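Putative uncharacterized protein (Chaetomium thermophilum, PDB 5F5T) is a PRP38-family splicing factor that is probably required for pre-mRNA splicing as part of the spliceosome. Local coordinates at residues N30-A35 with S180-R185; A35-K40 with K94-A99; S86-L91 with R175-S180; F125-T130 with T138-F143. All blocks are in the same frame, centred on the assembly; numbering follows the deposited sequence.

Contact 1 of 4, residues N30-A35 with S180-R185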
loop_
_atom_site.group_PDB
_atom_site.type_symbol
_atom_site.label_atom_id
_atom_site.label_comp_id
_atom_site.label_asym_id
_atom_site.label_seq_id
_atom_site.Cartn_x
_atom_site.Cartn_y
_atom_site.Cartn_z
ATOM N N ASN A 30 5.456 -4.303 13.751
ATOM C CA ASN A 30 5.756 -5.470 12.922
ATOM C C ASN A 30 7.127 -6.068 13.245
ATOM O O ASN A 30 7.579 -7.004 12.587
ATOM C CB ASN A 30 5.674 -5.115 11.432
ATOM C CG ASN A 30 6.681 -4.058 11.021
ATOM O OD1 ASN A 30 7.447 -3.553 11.843
ATOM N ND2 ASN A 30 6.693 -3.725 9.734
ATOM N N GLY A 31 7.795 -5.495 14.241
ATOM C CA GLY A 31 9.083 -5.989 14.689
ATOM C C GLY A 31 10.269 -5.473 13.898
ATOM O O GLY A 31 11.369 -6.011 14.001
ATOM N N LEU A 32 10.052 -4.430 13.106
ATOM C CA LEU A 32 11.145 -3.791 12.378
ATOM C C LEU A 32 11.717 -2.585 13.116
ATOM O O LEU A 32 11.061 -2.001 13.981
ATOM C CB LEU A 32 10.677 -3.353 10.988
ATOM C CG LEU A 32 10.259 -4.423 9.981
ATOM C CD1 LEU A 32 10.025 -3.774 8.631
ATOM C CD2 LEU A 32 11.310 -5.515 9.875
ATOM N N ASN A 33 12.933 -2.200 12.745
ATOM C CA ASN A 33 13.542 -0.999 13.293
ATOM C C ASN A 33 13.273 0.176 12.365
ATOM O O ASN A 33 13.713 0.171 11.214
ATOM C CB ASN A 33 15.047 -1.181 13.493
ATOM C CG ASN A 33 15.711 0.061 14.053
ATOM O OD1 ASN A 33 16.613 0.629 13.438
ATOM N ND2 ASN A 33 15.265 0.491 15.228
ATOM N N PRO A 34 12.560 1.193 12.874
ATOM C CA PRO A 34 12.079 2.335 12.089
ATOM C C PRO A 34 13.181 3.015 11.278
ATOM O O PRO A 34 12.941 3.443 10.147
ATOM C CB PRO A 34 11.540 3.293 13.152
ATOM C CG PRO A 34 11.235 2.453 14.338
ATOM C CD PRO A 34 11.971 1.148 14.223
ATOM N N ALA A 35 14.375 3.098 11.853
ATOM C CA ALA A 35 15.507 3.751 11.201
ATOM C C ALA A 35 15.985 3.009 9.961
ATOM O O ALA A 35 16.569 3.612 9.066
ATOM C CB ALA A 35 16.644 3.910 12.173
ATOM N N SER A 180 11.177 -0.180 -0.161
ATOM C CA SER A 180 10.848 -1.595 -0.114
ATOM C C SER A 180 9.993 -1.846 1.115
ATOM O O SER A 180 10.372 -1.487 2.232
ATOM C CB SER A 180 12.107 -2.454 -0.081
ATOM O OG SER A 180 12.727 -2.489 -1.353
ATOM N N LEU A 181 8.850 -2.485 0.908
ATOM C CA LEU A 181 7.915 -2.726 1.994
ATOM C C LEU A 181 8.195 -4.113 2.526
ATOM O O LEU A 181 8.500 -5.019 1.752
ATOM C CB LEU A 181 6.473 -2.617 1.504
ATOM C CG LEU A 181 6.177 -1.570 0.428
ATOM C CD1 LEU A 181 4.740 -1.695 -0.068
ATOM C CD2 LEU A 181 6.443 -0.172 0.955
ATOM N N TRP A 182 8.121 -4.276 3.844
ATOM C CA TRP A 182 8.526 -5.534 4.452
ATOM C C TRP A 182 7.631 -6.616 3.873
ATOM O O TRP A 182 6.425 -6.403 3.699
ATOM C CB TRP A 182 8.402 -5.496 5.971
ATOM C CG TRP A 182 7.005 -5.330 6.457
ATOM C CD1 TRP A 182 6.253 -4.194 6.463
ATOM C CD2 TRP A 182 6.194 -6.355 7.037
ATOM N NE1 TRP A 182 5.010 -4.455 7.000
ATOM C CE2 TRP A 182 4.955 -5.777 7.362
ATOM C CE3 TRP A 182 6.400 -7.710 7.315
ATOM C CZ2 TRP A 182 3.924 -6.510 7.946
ATOM C CZ3 TRP A 182 5.377 -8.434 7.891
ATOM C CH2 TRP A 182 4.154 -7.833 8.203
ATOM N N LYS A 183 8.219 -7.761 3.548
ATOM C CA LYS A 183 7.452 -8.816 2.907
ATOM C C LYS A 183 6.369 -9.342 3.842
ATOM O O LYS A 183 6.617 -9.594 5.018
ATOM C CB LYS A 183 8.380 -9.941 2.443
ATOM C CG LYS A 183 9.329 -9.527 1.316
ATOM C CD LYS A 183 10.494 -10.492 1.171
ATOM C CE LYS A 183 11.523 -9.997 0.164
ATOM N NZ LYS A 183 11.461 -10.829 -1.074
ATOM N N MET A 184 5.181 -9.554 3.287
ATOM C CA MET A 184 4.009 -9.938 4.064
ATOM C C MET A 184 3.547 -11.317 3.652
ATOM O O MET A 184 3.845 -11.774 2.547
ATOM C CB MET A 184 2.859 -8.956 3.848
ATOM C CG MET A 184 2.988 -7.627 4.554
ATOM S SD MET A 184 1.500 -6.619 4.348
ATOM C CE MET A 184 1.903 -5.284 5.452
ATOM N N ARG A 185 2.847 -12.000 4.546
ATOM C CA ARG A 185 2.152 -13.200 4.133
ATOM C C ARG A 185 1.052 -12.734 3.189
ATOM O O ARG A 185 0.413 -11.711 3.430
ATOM C CB ARG A 185 1.584 -13.965 5.328
ATOM C CG ARG A 185 2.587 -14.229 6.442
ATOM C CD ARG A 185 1.934 -14.977 7.596
ATOM N NE ARG A 185 1.166 -14.067 8.438
ATOM C CZ ARG A 185 0.869 -14.286 9.715
ATOM N NH1 ARG A 185 1.265 -15.399 10.312
ATOM N NH2 ARG A 185 0.168 -13.387 10.392
#

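Contact 2 of 4, residues A35-K40 with K94-A99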
loop_
_atom_site.group_PDB
_atom_site.type_symbol
_atom_site.label_atom_id
_atom_site.label_comp_id
_atom_site.label_asym_id
_atom_site.label_seq_id
_atom_site.Cartn_x
_atom_site.Cartn_y
_atom_site.Cartn_z
ATOM N N ALA A 35 14.375 3.098 11.853
ATOM C CA ALA A 35 15.507 3.751 11.201
ATOM C C ALA A 35 15.985 3.009 9.961
ATOM O O ALA A 35 16.569 3.612 9.066
ATOM C CB ALA A 35 16.644 3.910 12.173
ATOM N N THR A 36 15.778 1.697 9.926
ATOM C CA THR A 36 16.270 0.896 8.810
ATOM C C THR A 36 15.165 0.412 7.869
ATOM O O THR A 36 15.422 -0.390 6.968
ATOM C CB THR A 36 17.057 -0.317 9.316
ATOM O OG1 THR A 36 16.283 -1.008 10.303
ATOM C CG2 THR A 36 18.364 0.140 9.936
ATOM N N ILE A 37 13.941 0.893 8.073
ATOM C CA ILE A 37 12.827 0.503 7.209
ATOM C C ILE A 37 13.035 1.048 5.804
ATOM O O ILE A 37 12.742 0.382 4.813
ATOM C CB ILE A 37 11.475 0.976 7.766
ATOM C CG1 ILE A 37 11.264 0.384 9.161
ATOM C CG2 ILE A 37 10.343 0.519 6.866
ATOM C CD1 ILE A 37 9.837 0.457 9.658
ATOM N N MET A 38 13.524 2.279 5.724
ATOM C CA MET A 38 13.890 2.854 4.442
ATOM C C MET A 38 15.389 2.661 4.187
ATOM O O MET A 38 16.188 2.640 5.126
ATOM C CB MET A 38 13.489 4.328 4.393
ATOM C CG MET A 38 11.979 4.500 4.246
ATOM S SD MET A 38 11.431 6.207 4.369
ATOM C CE MET A 38 12.472 6.902 3.108
ATOM N N GLU A 39 15.757 2.492 2.920
ATOM C CA GLU A 39 17.141 2.209 2.536
ATOM C C GLU A 39 18.075 3.360 2.904
ATOM O O GLU A 39 17.662 4.517 2.913
ATOM C CB GLU A 39 17.218 1.927 1.035
ATOM C CG GLU A 39 16.064 1.085 0.523
ATOM C CD GLU A 39 15.833 1.239 -0.967
ATOM O OE1 GLU A 39 14.864 0.640 -1.480
ATOM O OE2 GLU A 39 16.608 1.967 -1.622
ATOM N N LYS A 40 19.334 3.034 3.189
ATOM C CA LYS A 40 20.310 4.020 3.655
ATOM C C LYS A 40 20.498 5.145 2.645
ATOM O O LYS A 40 20.556 6.318 3.013
ATOM C CB LYS A 40 21.655 3.346 3.941
ATOM C CG LYS A 40 22.648 4.197 4.723
ATOM C CD LYS A 40 23.967 3.453 4.905
ATOM C CE LYS A 40 25.106 4.390 5.277
ATOM N NZ LYS A 40 25.054 4.766 6.719
ATOM N N LYS A 94 10.045 11.138 8.562
ATOM C CA LYS A 94 9.873 11.841 9.822
ATOM C C LYS A 94 8.907 11.101 10.733
ATOM O O LYS A 94 9.109 11.051 11.937
ATOM C CB LYS A 94 9.374 13.262 9.585
ATOM C CG LYS A 94 9.266 14.086 10.855
ATOM C CD LYS A 94 10.520 13.958 11.703
ATOM C CE LYS A 94 11.437 15.153 11.526
ATOM N NZ LYS A 94 12.392 15.297 12.662
ATOM N N LEU A 95 7.868 10.513 10.155
ATOM C CA LEU A 95 6.927 9.718 10.929
ATOM C C LEU A 95 7.632 8.494 11.496
ATOM O O LEU A 95 7.383 8.095 12.635
ATOM C CB LEU A 95 5.731 9.302 10.075
ATOM C CG LEU A 95 4.572 10.300 10.035
ATOM C CD1 LEU A 95 3.432 9.747 9.202
ATOM C CD2 LEU A 95 4.096 10.656 11.434
ATOM N N LEU A 96 8.518 7.902 10.701
ATOM C CA LEU A 96 9.333 6.793 11.181
ATOM C C LEU A 96 10.162 7.234 12.383
ATOM O O LEU A 96 10.314 6.491 13.351
ATOM C CB LEU A 96 10.249 6.268 10.074
ATOM C CG LEU A 96 9.594 5.463 8.953
ATOM C CD1 LEU A 96 10.619 5.106 7.889
ATOM C CD2 LEU A 96 8.937 4.212 9.507
ATOM N N GLN A 97 10.682 8.455 12.318
ATOM C CA GLN A 97 11.446 9.029 13.423
ATOM C C GLN A 97 10.593 9.222 14.678
ATOM O O GLN A 97 10.981 8.824 15.775
ATOM C CB GLN A 97 12.058 10.366 12.994
ATOM C CG GLN A 97 13.221 10.826 13.841
ATOM C CD GLN A 97 13.727 12.193 13.428
ATOM O OE1 GLN A 97 13.575 12.599 12.276
ATOM N NE2 GLN A 97 14.332 12.912 14.368
ATOM N N LEU A 98 9.428 9.833 14.498
ATOM C CA LEU A 98 8.540 10.194 15.596
ATOM C C LEU A 98 7.848 8.989 16.212
ATOM O O LEU A 98 7.432 9.034 17.370
ATOM C CB LEU A 98 7.485 11.188 15.108
ATOM C CG LEU A 98 7.983 12.539 14.597
ATOM C CD1 LEU A 98 6.803 13.444 14.287
ATOM C CD2 LEU A 98 8.887 13.181 15.638
ATOM N N ALA A 99 7.722 7.924 15.426
ATOM C CA ALA A 99 7.074 6.688 15.867
ATOM C C ALA A 99 5.723 6.934 16.539
ATOM O O ALA A 99 5.546 6.591 17.707
ATOM C CB ALA A 99 7.995 5.924 16.809
#

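Contact 3 of 4, residues S86-L91 with R175-S180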
loop_
_atom_site.group_PDB
_atom_site.type_symbol
_atom_site.label_atom_id
_atom_site.label_comp_id
_atom_site.label_asym_id
_atom_site.label_seq_id
_atom_site.Cartn_x
_atom_site.Cartn_y
_atom_site.Cartn_z
ATOM N N SER A 86 10.433 13.271 -2.450
ATOM C CA SER A 86 9.230 14.085 -2.359
ATOM C C SER A 86 9.010 14.508 -0.919
ATOM O O SER A 86 9.457 13.822 0.004
ATOM C CB SER A 86 8.014 13.318 -2.866
ATOM O OG SER A 86 7.714 12.234 -2.003
ATOM N N PRO A 87 8.327 15.643 -0.717
ATOM C CA PRO A 87 7.935 16.034 0.639
ATOM C C PRO A 87 7.166 14.909 1.325
ATOM O O PRO A 87 7.312 14.693 2.524
ATOM C CB PRO A 87 7.042 17.251 0.396
ATOM C CG PRO A 87 7.614 17.862 -0.851
ATOM C CD PRO A 87 7.947 16.665 -1.711
ATOM N N PHE A 88 6.380 14.181 0.540
ATOM C CA PHE A 88 5.627 13.034 1.029
ATOM C C PHE A 88 6.551 11.992 1.661
ATOM O O PHE A 88 6.317 11.537 2.787
ATOM C CB PHE A 88 4.820 12.431 -0.120
ATOM C CG PHE A 88 4.009 11.228 0.262
ATOM C CD1 PHE A 88 2.762 11.375 0.839
ATOM C CD2 PHE A 88 4.471 9.949 -0.009
ATOM C CE1 PHE A 88 2.006 10.272 1.175
ATOM C CE2 PHE A 88 3.716 8.841 0.324
ATOM C CZ PHE A 88 2.482 9.003 0.917
ATOM N N LEU A 89 7.609 11.636 0.938
ATOM C CA LEU A 89 8.573 10.655 1.422
ATOM C C LEU A 89 9.293 11.158 2.665
ATOM O O LEU A 89 9.473 10.415 3.633
ATOM C CB LEU A 89 9.592 10.319 0.337
ATOM C CG LEU A 89 10.561 9.188 0.679
ATOM C CD1 LEU A 89 9.795 7.939 1.073
ATOM C CD2 LEU A 89 11.478 8.903 -0.496
ATOM N N CYS A 90 9.685 12.429 2.639
ATOM C CA CYS A 90 10.391 13.033 3.759
ATOM C C CYS A 90 9.542 12.985 5.018
ATOM O O CYS A 90 10.035 12.673 6.102
ATOM C CB CYS A 90 10.767 14.480 3.442
ATOM S SG CYS A 90 11.951 14.662 2.097
ATOM N N LEU A 91 8.259 13.286 4.864
ATOM C CA LEU A 91 7.335 13.257 5.984
ATOM C C LEU A 91 7.112 11.834 6.464
ATOM O O LEU A 91 6.931 11.603 7.656
ATOM C CB LEU A 91 6.008 13.913 5.604
ATOM C CG LEU A 91 6.110 15.435 5.508
ATOM C CD1 LEU A 91 4.791 16.060 5.091
ATOM C CD2 LEU A 91 6.568 15.999 6.845
ATOM N N ARG A 175 7.466 -2.771 -3.858
ATOM C CA ARG A 175 8.130 -1.476 -3.763
ATOM C C ARG A 175 7.192 -0.319 -4.106
ATOM O O ARG A 175 6.611 -0.268 -5.189
ATOM C CB ARG A 175 9.353 -1.446 -4.679
ATOM C CG ARG A 175 10.309 -0.302 -4.402
ATOM C CD ARG A 175 11.689 -0.590 -4.971
ATOM N NE ARG A 175 12.725 0.167 -4.277
ATOM C CZ ARG A 175 13.232 1.309 -4.726
ATOM N NH1 ARG A 175 12.789 1.828 -5.863
ATOM N NH2 ARG A 175 14.174 1.939 -4.036
ATOM N N VAL A 176 7.053 0.607 -3.164
ATOM C CA VAL A 176 6.212 1.784 -3.338
ATOM C C VAL A 176 6.931 3.033 -2.839
ATOM O O VAL A 176 7.467 3.036 -1.732
ATOM C CB VAL A 176 4.869 1.622 -2.594
ATOM C CG1 VAL A 176 4.132 2.952 -2.494
ATOM C CG2 VAL A 176 4.011 0.571 -3.277
ATOM N N CYS A 177 6.940 4.082 -3.661
ATOM C CA CYS A 177 7.568 5.355 -3.305
ATOM C C CYS A 177 9.040 5.179 -2.960
ATOM O O CYS A 177 9.504 5.667 -1.931
ATOM C CB CYS A 177 6.840 6.015 -2.135
ATOM S SG CYS A 177 5.288 6.795 -2.586
ATOM N N SER A 178 9.747 4.430 -3.800
ATOM C CA SER A 178 11.187 4.252 -3.673
ATOM C C SER A 178 11.529 3.543 -2.368
ATOM O O SER A 178 12.667 3.593 -1.900
ATOM C CB SER A 178 11.906 5.603 -3.748
ATOM O OG SER A 178 12.005 6.063 -5.084
ATOM N N THR A 179 10.540 2.864 -1.798
ATOM C CA THR A 179 10.717 2.172 -0.532
ATOM C C THR A 179 10.319 0.706 -0.655
ATOM O O THR A 179 9.240 0.388 -1.155
ATOM C CB THR A 179 9.877 2.824 0.580
ATOM O OG1 THR A 179 10.279 4.189 0.749
ATOM C CG2 THR A 179 10.042 2.076 1.897
ATOM N N SER A 180 11.177 -0.180 -0.161
ATOM C CA SER A 180 10.848 -1.595 -0.114
ATOM C C SER A 180 9.993 -1.846 1.115
ATOM O O SER A 180 10.372 -1.487 2.232
ATOM C CB SER A 180 12.107 -2.454 -0.081
ATOM O OG SER A 180 12.727 -2.489 -1.353
#

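Contact 4 of 4, residues F125-T130 with T138-F143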
loop_
_atom_site.group_PDB
_atom_site.type_symbol
_atom_site.label_atom_id
_atom_site.label_comp_id
_atom_site.label_asym_id
_atom_site.label_seq_id
_atom_site.Cartn_x
_atom_site.Cartn_y
_atom_site.Cartn_z
ATOM N N PHE A 125 0.581 4.675 3.999
ATOM C CA PHE A 125 1.956 4.311 3.669
ATOM C C PHE A 125 2.693 3.883 4.935
ATOM O O PHE A 125 3.278 2.796 4.994
ATOM C CB PHE A 125 2.671 5.490 3.005
ATOM C CG PHE A 125 4.041 5.164 2.470
ATOM C CD1 PHE A 125 4.307 3.936 1.889
ATOM C CD2 PHE A 125 5.065 6.097 2.543
ATOM C CE1 PHE A 125 5.568 3.645 1.391
ATOM C CE2 PHE A 125 6.327 5.811 2.050
ATOM C CZ PHE A 125 6.578 4.583 1.473
ATOM N N TYR A 126 2.606 4.721 5.964
ATOM C CA TYR A 126 3.280 4.474 7.230
ATOM C C TYR A 126 2.789 3.185 7.878
ATOM O O TYR A 126 3.571 2.431 8.461
ATOM C CB TYR A 126 3.074 5.656 8.181
ATOM C CG TYR A 126 3.816 5.508 9.487
ATOM C CD1 TYR A 126 5.171 5.791 9.571
ATOM C CD2 TYR A 126 3.164 5.073 10.633
ATOM C CE1 TYR A 126 5.856 5.650 10.761
ATOM C CE2 TYR A 126 3.840 4.930 11.827
ATOM C CZ TYR A 126 5.186 5.219 11.886
ATOM O OH TYR A 126 5.866 5.076 13.074
ATOM N N ILE A 127 1.485 2.943 7.784
ATOM C CA ILE A 127 0.894 1.734 8.331
ATOM C C ILE A 127 1.448 0.507 7.612
ATOM O O ILE A 127 1.828 -0.473 8.251
ATOM C CB ILE A 127 -0.641 1.757 8.229
ATOM C CG1 ILE A 127 -1.217 2.733 9.257
ATOM C CG2 ILE A 127 -1.218 0.362 8.445
ATOM C CD1 ILE A 127 -2.731 2.757 9.308
ATOM N N ARG A 128 1.518 0.577 6.286
ATOM C CA ARG A 128 2.066 -0.524 5.500
ATOM C C ARG A 128 3.519 -0.785 5.888
ATOM O O ARG A 128 3.977 -1.929 5.913
ATOM C CB ARG A 128 1.960 -0.229 4.002
ATOM C CG ARG A 128 2.681 -1.241 3.124
ATOM C CD ARG A 128 1.947 -2.575 3.154
ATOM N NE ARG A 128 2.576 -3.596 2.320
ATOM C CZ ARG A 128 3.684 -4.258 2.637
ATOM N NH1 ARG A 128 4.311 -4.009 3.778
ATOM N NH2 ARG A 128 4.172 -5.165 1.807
ATOM N N LEU A 129 4.240 0.291 6.181
ATOM C CA LEU A 129 5.634 0.187 6.593
ATOM C C LEU A 129 5.827 -0.434 7.978
ATOM O O LEU A 129 6.765 -1.203 8.181
ATOM C CB LEU A 129 6.294 1.566 6.564
ATOM C CG LEU A 129 6.459 2.201 5.183
ATOM C CD1 LEU A 129 7.101 3.576 5.307
ATOM C CD2 LEU A 129 7.265 1.301 4.263
ATOM N N THR A 130 4.955 -0.097 8.928
ATOM C CA THR A 130 5.237 -0.393 10.337
ATOM C C THR A 130 4.321 -1.392 11.048
ATOM O O THR A 130 4.556 -1.715 12.211
ATOM C CB THR A 130 5.196 0.903 11.172
ATOM O OG1 THR A 130 3.863 1.432 11.162
ATOM C CG2 THR A 130 6.156 1.932 10.606
ATOM N N THR A 138 -6.612 -5.360 7.273
ATOM C CA THR A 138 -7.864 -4.932 7.896
ATOM C C THR A 138 -8.022 -3.409 7.892
ATOM O O THR A 138 -9.109 -2.897 7.637
ATOM C CB THR A 138 -7.990 -5.437 9.350
ATOM O OG1 THR A 138 -6.865 -4.989 10.114
ATOM C CG2 THR A 138 -8.052 -6.953 9.385
ATOM N N LEU A 139 -6.942 -2.690 8.190
ATOM C CA LEU A 139 -6.980 -1.229 8.232
ATOM C C LEU A 139 -7.090 -0.591 6.858
ATOM O O LEU A 139 -7.884 0.324 6.664
ATOM C CB LEU A 139 -5.739 -0.671 8.939
ATOM C CG LEU A 139 -5.579 -0.953 10.432
ATOM C CD1 LEU A 139 -4.158 -0.657 10.880
ATOM C CD2 LEU A 139 -6.576 -0.132 11.226
ATOM N N LEU A 140 -6.280 -1.059 5.913
ATOM C CA LEU A 140 -6.178 -0.391 4.617
ATOM C C LEU A 140 -7.258 -0.783 3.613
ATOM O O LEU A 140 -7.684 0.049 2.818
ATOM C CB LEU A 140 -4.807 -0.646 3.996
ATOM C CG LEU A 140 -3.617 -0.143 4.806
ATOM C CD1 LEU A 140 -2.347 -0.190 3.971
ATOM C CD2 LEU A 140 -3.885 1.261 5.315
ATOM N N GLU A 141 -7.714 -2.031 3.650
ATOM C CA GLU A 141 -8.674 -2.483 2.640
ATOM C C GLU A 141 -9.980 -1.671 2.549
ATOM O O GLU A 141 -10.525 -1.529 1.455
ATOM C CB GLU A 141 -9.010 -3.961 2.856
ATOM C CG GLU A 141 -7.936 -4.899 2.328
ATOM C CD GLU A 141 -8.337 -6.359 2.381
ATOM O OE1 GLU A 141 -9.302 -6.692 3.101
ATOM O OE2 GLU A 141 -7.681 -7.173 1.697
ATOM N N PRO A 142 -10.482 -1.118 3.675
ATOM C CA PRO A 142 -11.694 -0.307 3.498
ATOM C C PRO A 142 -11.515 0.901 2.579
ATOM O O PRO A 142 -12.488 1.354 1.977
ATOM C CB PRO A 142 -12.014 0.151 4.922
ATOM C CG PRO A 142 -11.479 -0.931 5.779
ATOM C CD PRO A 142 -10.216 -1.380 5.102
ATOM N N PHE A 143 -10.294 1.409 2.462
ATOM C CA PHE A 143 -10.060 2.612 1.670
ATOM C C PHE A 143 -9.882 2.302 0.190
ATOM O O PHE A 143 -9.547 3.181 -0.603
ATOM C CB PHE A 143 -8.868 3.378 2.226
ATOM C CG PHE A 143 -9.058 3.792 3.650
ATOM C CD1 PHE A 143 -10.065 4.679 3.992
ATOM C CD2 PHE A 143 -8.270 3.257 4.655
ATOM C CE1 PHE A 143 -10.262 5.049 5.305
ATOM C CE2 PHE A 143 -8.463 3.624 5.973
ATOM C CZ PHE A 143 -9.462 4.520 6.299
#

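Contact 1 of 4, residues N30-A35 with S180-R185
N30 stands its amide upright on one face of the W182 indole, with ND2 pointing at the ring. ND2 sits 3.2 Å above the ring plane, toward the rim on the pyrrole side. The amide and ring planes are 84° apart, and the two side chains run past each other in opposite directions. N30 ND2 is 3.3 Å from W182 NE1, but both are donors and no bond joins them. The amide is held from its other end: L32 N donates to N30 OD1 at 3.0 Å, which closes an Asx turn. L32 comes in at a slant, with CD1 3.6 Å from W182 CB. W182 holds CG between its backbone N and carbonyl carbon (chi1 64°), which places the indole between N30 and M184 CG on its opposite face. With an alanine in place of W182, the N30 amide and L32 CD1 are likely to lose the surface they rest on, and R128 its aromatic partner. This surface contact joins the loop before helix 40-48 to the loop before helix 187-192. Helix 117-130 touches both loops: R128 makes a cation-pi contact with W182 and bonds to its carbonyl, N30 is backbone hydrogen-bonded to T130, and N30 ND2 bonds weakly to L129 O.

Contact 2 of 4, residues A35-K40 with K94-A99
L96 reaches out from helix 87-98 and sets its two methyl groups against two neighbouring residues of the loop. CD1 meets M38, 3.8 Å from SD and 3.9 Å from CG. CD2 meets I37, with 3.9 Å between L96 CD2 and I37 CD1. Each methyl therefore has its own partner. L96 has CG anti to its carbonyl carbon (chi1 -73°), which carries the fork out from the helix toward the loop. M38 runs extended as far as SD and then bends at chi3 (55°), so CG and SD both rest on L96 CD1 while CE turns on toward L89. All these contacts are apolar, and no hydrogen bond crosses between the segments.

This is the tight part, and M38 and L96 are both buried. Y126 and T130 of helix 117-130 also pack on L96, while L32 packs on I37. The other side is more open. I37 is itself partly exposed, and T36, which points away from the helix, is exposed. Q97, also partly exposed, turns from the loop; its OE1 takes a hydrogen bond from K94 NZ at 3.0 Å, along the helix itself. A35 is buried but points away from this helix and packs on F17 instead. E39 lies beyond the contact and forms a salt bridge with R175.

E39 holds the N-cap position of helix 40-48. The arrangement is a loop-on-helix packing in the helical PRP38 domain: an irregular segment leading into a helix sets consecutive apolar side chains against L96 in the last turn of helix 87-98.

Contact 3 of 4, residues S86-L91 with R175-S180
L89, C177 and F88 have the most surface buried. L89 projects from the first turn of helix 87-98 onto the turn between strands 175-176 and 179-180. Its CD1 lies 3.8 Å from C177 O and equally far from T179 OG1, so one methyl rests on both oxygens. Those oxygens share a hydrogen bond, T179 OG1 to C177 O at 3.2 Å, with the hydroxyl above the carbonyl plane. C177 meets F88 through its sulfur: SG is 3.9 Å from F88 CE2 and 5.0 Å from the ring centroid, in an oblique sulfur-aromatic contact. The phenyl ring gets there because F88 holds CG opposite the backbone N (chi1 179°). A valine in place of T179 would probably cost the C177 carbonyl its hydroxyl donor and leave that side of the turn less firmly held. F125 and L129 of helix 117-130 pack on T179, so the turn lies between that helix and L89. S86 OG accepts from L89 N at 3.0 Å, an N-cap bond. The segment 175-180 is a beta hairpin of two short, weakly bonded strands joined by a type I' turn, V176 to T179, docked on the capped N terminus of helix 87-98.

Contact 4 of 4, residues F125-T130 with T138-F143
I127 has CG1 anti to its carbonyl carbon (chi1 -73°) and CG2 opposite the backbone N, which turns both branches toward helix 133-140. L139 adopts a similar first torsion (chi1 -67°) and brings CD1 up against both. L139 CD1 is 4.0 Å from I127 CG2 and also 4.0 Å from I127 CD1, and the two side chains cross at about a right angle. L140 adds a second apolar touch, with CD2 4.2 Å from I127 CG2. Its other methyl, CD1, lies 4.3 Å from R128 CB. Only the root of R128 takes part: its guanidinium leads away and bonds to the carbonyls of L170 and W182. No hydrogen bond crosses between the segments. Within helix 117-130, T130 OG1 donates to Y126 O at 2.9 Å while T130 N reaches the same oxygen from the other side of its plane. This double grip lies at the end of the helix. L109 packs on I127, Y110 on L139 and I167 on L140, so helices 102-115 and 163-172 extend the apolar layer. The arrangement is an antiparallel alpha-alpha hairpin, with helices 117-130 and 133-140 joined by a short connection and packed through aliphatic side chains inside the alpha-helical PRP38 domain.

Overall arrangement
From the N terminus, the loop before helix 40-48 enters contact 1 first and passes straight into contact 2, with A35 shared. Contact 3 opens at 86-91 before contact 2 closes at 94-99 on the same helix, so the two cross. Contact 4 follows as a short local closure between helices 117-130 and 133-140, nested inside the loops of contacts 1 and 3. The chain then returns through the hairpin 175-180, which closes contact 3, and continues through S180 into 180-185, which closes contact 1 around all the others. A salt bridge from E39 to R175 links contacts 2 and 3. Helix 117-130, which carries one side of contact 4, also touches contacts 1, 2 and 3.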